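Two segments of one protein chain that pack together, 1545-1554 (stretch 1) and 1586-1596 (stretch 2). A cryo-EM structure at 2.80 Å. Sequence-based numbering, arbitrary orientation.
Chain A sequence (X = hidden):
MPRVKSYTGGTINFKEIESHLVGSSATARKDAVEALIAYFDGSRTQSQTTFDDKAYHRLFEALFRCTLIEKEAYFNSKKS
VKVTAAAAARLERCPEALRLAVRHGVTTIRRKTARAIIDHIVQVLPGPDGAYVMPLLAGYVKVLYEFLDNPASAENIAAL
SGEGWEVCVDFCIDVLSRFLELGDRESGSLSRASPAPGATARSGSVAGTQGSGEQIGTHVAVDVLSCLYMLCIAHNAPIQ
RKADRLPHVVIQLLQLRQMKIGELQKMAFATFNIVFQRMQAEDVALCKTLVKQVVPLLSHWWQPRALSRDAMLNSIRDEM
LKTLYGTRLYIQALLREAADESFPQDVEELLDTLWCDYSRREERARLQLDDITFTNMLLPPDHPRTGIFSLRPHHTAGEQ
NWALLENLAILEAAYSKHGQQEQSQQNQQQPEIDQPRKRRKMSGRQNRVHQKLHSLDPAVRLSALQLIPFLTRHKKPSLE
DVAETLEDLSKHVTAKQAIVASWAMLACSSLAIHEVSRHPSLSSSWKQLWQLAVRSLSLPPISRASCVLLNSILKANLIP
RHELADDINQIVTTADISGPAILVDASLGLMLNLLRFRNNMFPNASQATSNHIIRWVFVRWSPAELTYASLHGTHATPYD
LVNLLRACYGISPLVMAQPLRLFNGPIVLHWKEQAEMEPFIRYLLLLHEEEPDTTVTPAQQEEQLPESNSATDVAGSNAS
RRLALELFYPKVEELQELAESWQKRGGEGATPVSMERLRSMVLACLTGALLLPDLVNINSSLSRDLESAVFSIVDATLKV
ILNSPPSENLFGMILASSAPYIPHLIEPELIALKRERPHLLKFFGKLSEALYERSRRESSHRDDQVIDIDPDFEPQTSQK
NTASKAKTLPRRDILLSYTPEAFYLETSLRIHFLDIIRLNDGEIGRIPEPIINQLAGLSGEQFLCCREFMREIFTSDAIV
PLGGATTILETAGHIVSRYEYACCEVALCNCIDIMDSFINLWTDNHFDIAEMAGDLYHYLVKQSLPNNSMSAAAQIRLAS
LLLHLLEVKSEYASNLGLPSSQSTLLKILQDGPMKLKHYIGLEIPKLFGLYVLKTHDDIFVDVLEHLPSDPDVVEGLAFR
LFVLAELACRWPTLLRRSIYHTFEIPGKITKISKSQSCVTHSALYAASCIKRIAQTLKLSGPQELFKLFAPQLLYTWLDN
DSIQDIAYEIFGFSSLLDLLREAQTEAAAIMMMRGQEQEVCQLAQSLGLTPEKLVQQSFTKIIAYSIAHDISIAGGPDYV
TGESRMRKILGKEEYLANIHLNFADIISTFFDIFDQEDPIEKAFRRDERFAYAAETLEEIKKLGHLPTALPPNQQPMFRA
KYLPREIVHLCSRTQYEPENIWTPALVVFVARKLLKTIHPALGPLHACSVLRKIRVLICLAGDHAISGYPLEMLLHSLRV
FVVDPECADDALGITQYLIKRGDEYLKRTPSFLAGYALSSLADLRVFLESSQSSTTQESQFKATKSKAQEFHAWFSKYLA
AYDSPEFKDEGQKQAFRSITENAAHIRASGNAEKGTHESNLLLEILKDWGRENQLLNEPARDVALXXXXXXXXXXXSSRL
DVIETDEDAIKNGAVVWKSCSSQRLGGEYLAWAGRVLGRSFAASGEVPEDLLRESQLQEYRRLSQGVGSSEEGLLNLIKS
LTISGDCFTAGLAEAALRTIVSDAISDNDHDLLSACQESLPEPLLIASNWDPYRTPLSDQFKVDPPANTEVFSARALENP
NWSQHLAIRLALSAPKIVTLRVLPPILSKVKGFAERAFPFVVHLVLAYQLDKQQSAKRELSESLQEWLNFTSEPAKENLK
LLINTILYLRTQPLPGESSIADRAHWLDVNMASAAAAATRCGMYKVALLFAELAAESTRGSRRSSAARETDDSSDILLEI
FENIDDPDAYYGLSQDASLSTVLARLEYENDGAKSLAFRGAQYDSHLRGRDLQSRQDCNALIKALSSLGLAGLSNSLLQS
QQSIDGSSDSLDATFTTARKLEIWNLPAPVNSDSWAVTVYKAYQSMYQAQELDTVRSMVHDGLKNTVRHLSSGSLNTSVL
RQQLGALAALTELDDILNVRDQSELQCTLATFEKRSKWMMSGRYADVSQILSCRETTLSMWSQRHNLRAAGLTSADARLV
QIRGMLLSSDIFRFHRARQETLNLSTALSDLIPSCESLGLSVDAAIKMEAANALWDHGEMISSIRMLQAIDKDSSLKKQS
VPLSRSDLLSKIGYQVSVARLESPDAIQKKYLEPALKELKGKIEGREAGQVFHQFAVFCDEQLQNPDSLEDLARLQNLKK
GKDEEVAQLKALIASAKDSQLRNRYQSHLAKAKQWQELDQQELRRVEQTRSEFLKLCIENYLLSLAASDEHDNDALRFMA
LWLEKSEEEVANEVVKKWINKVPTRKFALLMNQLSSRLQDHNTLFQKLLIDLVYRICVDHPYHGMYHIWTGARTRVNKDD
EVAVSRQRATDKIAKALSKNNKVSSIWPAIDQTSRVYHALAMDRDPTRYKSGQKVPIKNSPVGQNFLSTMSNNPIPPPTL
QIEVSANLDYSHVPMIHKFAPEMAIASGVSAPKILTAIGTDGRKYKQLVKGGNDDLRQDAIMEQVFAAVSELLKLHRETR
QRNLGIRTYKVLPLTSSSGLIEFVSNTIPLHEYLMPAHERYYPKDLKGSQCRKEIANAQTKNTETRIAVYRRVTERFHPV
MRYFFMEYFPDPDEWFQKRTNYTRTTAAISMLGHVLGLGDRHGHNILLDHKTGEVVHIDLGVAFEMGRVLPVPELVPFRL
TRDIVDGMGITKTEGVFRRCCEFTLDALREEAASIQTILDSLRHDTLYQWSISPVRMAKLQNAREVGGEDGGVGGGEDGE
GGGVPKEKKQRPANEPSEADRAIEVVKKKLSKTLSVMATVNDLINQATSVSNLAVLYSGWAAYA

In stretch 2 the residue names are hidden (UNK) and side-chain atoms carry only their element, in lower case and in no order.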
# COMPACT_ATOMS: atom_id res chain seq x y z
N HIS A 1545 32.14 47.35 -39.46
CA HIS A 1545 31.11 48.36 -39.27
C HIS A 1545 30.53 48.39 -37.86
O HIS A 1545 29.48 49.01 -37.66
CB HIS A 1545 29.97 48.16 -40.27
CG HIS A 1545 30.39 48.34 -41.70
ND1 HIS A 1545 30.67 47.28 -42.53
CD2 HIS A 1545 30.59 49.46 -42.43
CE1 HIS A 1545 31.02 47.74 -43.72
NE2 HIS A 1545 30.98 49.06 -43.68
N ILE A 1546 31.17 47.75 -36.89
CA ILE A 1546 30.64 47.73 -35.53
C ILE A 1546 30.75 49.11 -34.91
O ILE A 1546 31.40 50.00 -35.46
CB ILE A 1546 31.36 46.68 -34.66
CG1 ILE A 1546 32.87 46.88 -34.74
CG2 ILE A 1546 30.97 45.28 -35.07
CD1 ILE A 1546 33.64 45.87 -33.96
N ARG A 1547 30.11 49.29 -33.77
CA ARG A 1547 30.25 50.48 -32.96
C ARG A 1547 31.23 50.20 -31.82
O ARG A 1547 31.93 49.18 -31.81
CB ARG A 1547 28.89 50.93 -32.44
CG ARG A 1547 27.99 51.52 -33.49
CD ARG A 1547 26.58 51.69 -32.96
NE ARG A 1547 26.55 52.22 -31.60
CZ ARG A 1547 26.23 51.50 -30.53
NH1 ARG A 1547 25.91 50.22 -30.66
NH2 ARG A 1547 26.23 52.05 -29.33
N ALA A 1548 31.28 51.10 -30.84
CA ALA A 1548 32.23 50.95 -29.75
C ALA A 1548 31.81 49.86 -28.78
O ALA A 1548 32.67 49.22 -28.16
CB ALA A 1548 32.40 52.29 -29.02
N SER A 1549 30.51 49.64 -28.62
CA SER A 1549 29.98 48.64 -27.70
C SER A 1549 29.33 47.51 -28.48
O SER A 1549 29.37 47.46 -29.71
CB SER A 1549 28.98 49.28 -26.74
OG SER A 1549 27.71 49.44 -27.35
N GLY A 1550 28.72 46.59 -27.74
CA GLY A 1550 28.01 45.47 -28.34
C GLY A 1550 26.60 45.37 -27.80
O GLY A 1550 26.31 45.79 -26.68
N ASN A 1551 25.71 44.81 -28.62
CA ASN A 1551 24.32 44.61 -28.23
C ASN A 1551 23.88 43.24 -28.71
O ASN A 1551 24.62 42.52 -29.39
CB ASN A 1551 23.41 45.71 -28.79
CG ASN A 1551 23.55 45.88 -30.29
OD1 ASN A 1551 23.09 45.05 -31.06
ND2 ASN A 1551 24.17 46.97 -30.70
N ALA A 1552 22.66 42.86 -28.33
CA ALA A 1552 22.10 41.57 -28.70
C ALA A 1552 20.85 41.69 -29.55
O ALA A 1552 20.15 40.69 -29.74
CB ALA A 1552 21.81 40.74 -27.45
N GLU A 1553 20.55 42.87 -30.07
CA GLU A 1553 19.37 43.04 -30.91
C GLU A 1553 19.53 42.29 -32.23
O GLU A 1553 20.63 42.03 -32.70
CB GLU A 1553 19.11 44.51 -31.18
CG GLU A 1553 18.50 45.23 -30.01
CD GLU A 1553 17.67 46.41 -30.44
OE1 GLU A 1553 18.01 47.04 -31.46
OE2 GLU A 1553 16.66 46.70 -29.77
N LYS A 1554 18.40 41.97 -32.83
CA LYS A 1554 18.38 41.10 -34.00
C LYS A 1554 18.54 41.94 -35.26
O LYS A 1554 17.63 42.68 -35.64
CB LYS A 1554 17.08 40.29 -34.04
CG LYS A 1554 17.22 38.96 -34.74
CD LYS A 1554 16.01 38.08 -34.46
CE LYS A 1554 16.29 36.64 -34.87
NZ LYS A 1554 15.15 35.74 -34.56
N UNK A 1586 36.12 41.06 -25.47
CA UNK A 1586 36.32 42.14 -24.51
C UNK A 1586 35.94 43.49 -25.09
O UNK A 1586 35.64 44.41 -24.33
c UNK A 1586 37.77 42.17 -24.04
o UNK A 1586 37.96 43.23 -23.12
N UNK A 1587 35.94 43.63 -26.42
CA UNK A 1587 35.41 44.86 -26.99
C UNK A 1587 33.89 44.87 -26.98
O UNK A 1587 33.27 45.85 -26.55
s UNK A 1587 35.43 46.28 -30.84
c UNK A 1587 35.92 45.05 -28.42
c UNK A 1587 34.86 47.93 -31.20
c UNK A 1587 35.39 46.32 -29.05
N UNK A 1588 33.26 43.80 -27.47
CA UNK A 1588 31.81 43.76 -27.57
C UNK A 1588 31.16 43.71 -26.19
O UNK A 1588 30.32 44.55 -25.85
c UNK A 1588 31.82 42.51 -29.86
c UNK A 1588 31.21 43.65 -30.63
c UNK A 1588 31.43 41.18 -30.46
c UNK A 1588 31.36 42.56 -28.40
N UNK A 1589 31.54 42.72 -25.39
CA UNK A 1589 30.88 42.43 -24.13
C UNK A 1589 31.38 43.27 -22.97
O UNK A 1589 30.94 43.06 -21.84
c UNK A 1589 31.07 40.95 -23.80
s UNK A 1589 30.88 39.88 -25.23
N UNK A 1590 32.29 44.22 -23.22
CA UNK A 1590 32.76 45.06 -22.13
C UNK A 1590 31.70 46.02 -21.64
O UNK A 1590 31.54 46.22 -20.44
N UNK A 1591 30.98 46.64 -22.57
CA UNK A 1591 29.80 47.44 -22.28
C UNK A 1591 28.71 46.91 -23.21
O UNK A 1591 28.83 47.03 -24.43
c UNK A 1591 30.65 49.53 -21.25
c UNK A 1591 28.73 49.65 -22.81
c UNK A 1591 30.03 48.94 -22.49
N UNK A 1592 27.68 46.32 -22.64
CA UNK A 1592 26.69 45.57 -23.39
C UNK A 1592 25.34 46.27 -23.33
O UNK A 1592 25.16 47.28 -22.64
c UNK A 1592 26.10 43.14 -23.87
c UNK A 1592 25.21 41.29 -25.70
c UNK A 1592 26.91 42.73 -24.89
c UNK A 1592 26.46 41.82 -25.81
c UNK A 1592 24.40 41.68 -24.68
c UNK A 1592 26.59 44.14 -22.86
c UNK A 1592 24.84 42.59 -23.76
N UNK A 1593 24.39 45.74 -24.08
CA UNK A 1593 23.04 46.29 -24.13
C UNK A 1593 22.08 45.13 -24.36
O UNK A 1593 21.88 44.72 -25.51
c UNK A 1593 21.53 47.89 -25.36
n UNK A 1593 20.73 47.25 -26.20
o UNK A 1593 21.17 48.88 -24.74
c UNK A 1593 22.93 47.35 -25.22
N UNK A 1594 21.50 44.62 -23.29
CA UNK A 1594 20.59 43.48 -23.40
C UNK A 1594 19.21 43.99 -23.80
O UNK A 1594 18.71 44.95 -23.19
c UNK A 1594 19.46 41.63 -22.12
c UNK A 1594 19.33 40.88 -20.82
c UNK A 1594 20.54 42.70 -22.09
c UNK A 1594 20.33 43.63 -20.91
N UNK A 1595 18.58 43.41 -24.82
CA UNK A 1595 17.28 43.92 -25.26
C UNK A 1595 16.25 43.77 -24.16
O UNK A 1595 16.31 42.83 -23.35
c UNK A 1595 18.23 42.45 -26.89
c UNK A 1595 19.06 42.32 -25.67
c UNK A 1595 16.95 43.03 -26.47
N UNK A 1596 15.28 44.68 -24.10
CA UNK A 1596 14.25 44.58 -23.05
C UNK A 1596 13.44 43.31 -23.18
O UNK A 1596 13.36 42.51 -22.24
c UNK A 1596 15.02 45.79 -25.02
c UNK A 1596 13.61 46.18 -24.71
c UNK A 1596 13.39 45.82 -23.29

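Position 1586 carries one carbon and then one oxygen, out of reach of stretch 1; a lone hydroxyl makes it S1586. Position 1587 has two carbons, a sulfur and a final carbon in an unbranched chain. Extended throughout (t, t, t), it leaves its backbone sideways and brings its end nearer: the sulfur lies 3.6 Å from I1546 CD1, and the terminal carbon 3.2 Å from R1547 O. This is M1587, its thioether pairing with an apolar partner.

Position 1588 has four carbons, forked at the second. The closest approach is through its backbone: the O lies 3.2 Å from G1550 N, and the CA atoms of 1588 and G1550 are 4.2 Å apart. This is L1588. At 1589 there is one carbon and then one sulfur, on a CA-to-CB bond that points away from stretch 1, with no contact there: C1589. Position 1590 has no side-chain atoms and is G1590; an ideal CB there would come within 2.8 Å of S1586 O.

At 1591 one carbon carries two more, and one of these outer carbons lies 4.0 Å from S1549 CB. The beta-branched pattern is that of V1591. Its backbone oxygen accepts a weak but nearly straight hydrogen bond, G1550 N to V1591 O at 3.3 Å.

Position 1592 has one carbon and then a ring of six carbons, with no hydroxyl. The CA-to-CB bond points away overall, yet the ring end comes nearer: N1551 CA lies over one face, and the ring carbon farthest from CB is 3.9 Å from A1552 CB. This is F1592. Its CA also makes a CA-H...O contact, F1592 CA to G1550 O at 3.3 Å.

Position 1593 has two carbons, the second bearing an oxygen and a nitrogen, an amide; its CB is 4.0 Å from N1551 CB. This is N1593. Its backbone oxygen accepts a weak hydrogen bond, A1552 N to N1593 O at 3.5 Å. At 1594, four carbons forked at the first, with one arm two carbons long, sit on a CA-to-CB bond that points away from stretch 1, with no contact there: I1594.

At 1595 three carbons close a ring onto the backbone N; the ring carbon bonded to that N lies 3.6 Å from A1552 CB, and the middle one of the three is 4.2 Å from E1553 CG. This is P1595. The same closed ring at 1596, beyond contact, gives P1596.

The rule to read here is close backbone approach with apolar anchors along its length. G1550 permits that approach: an ideal CB would sit 2.8 Å from L1588 O, a clash. The two hydrogen bonds are weak and run from stretch 1 amides to stretch 2 carbonyls. Around them, M1587 meets I1546, while F1592 and P1595 both contact the small methyl of A1552, and together the stretches bury 616 Å².

Stretch 2 (1586-1596) SMLCGVFNIPP
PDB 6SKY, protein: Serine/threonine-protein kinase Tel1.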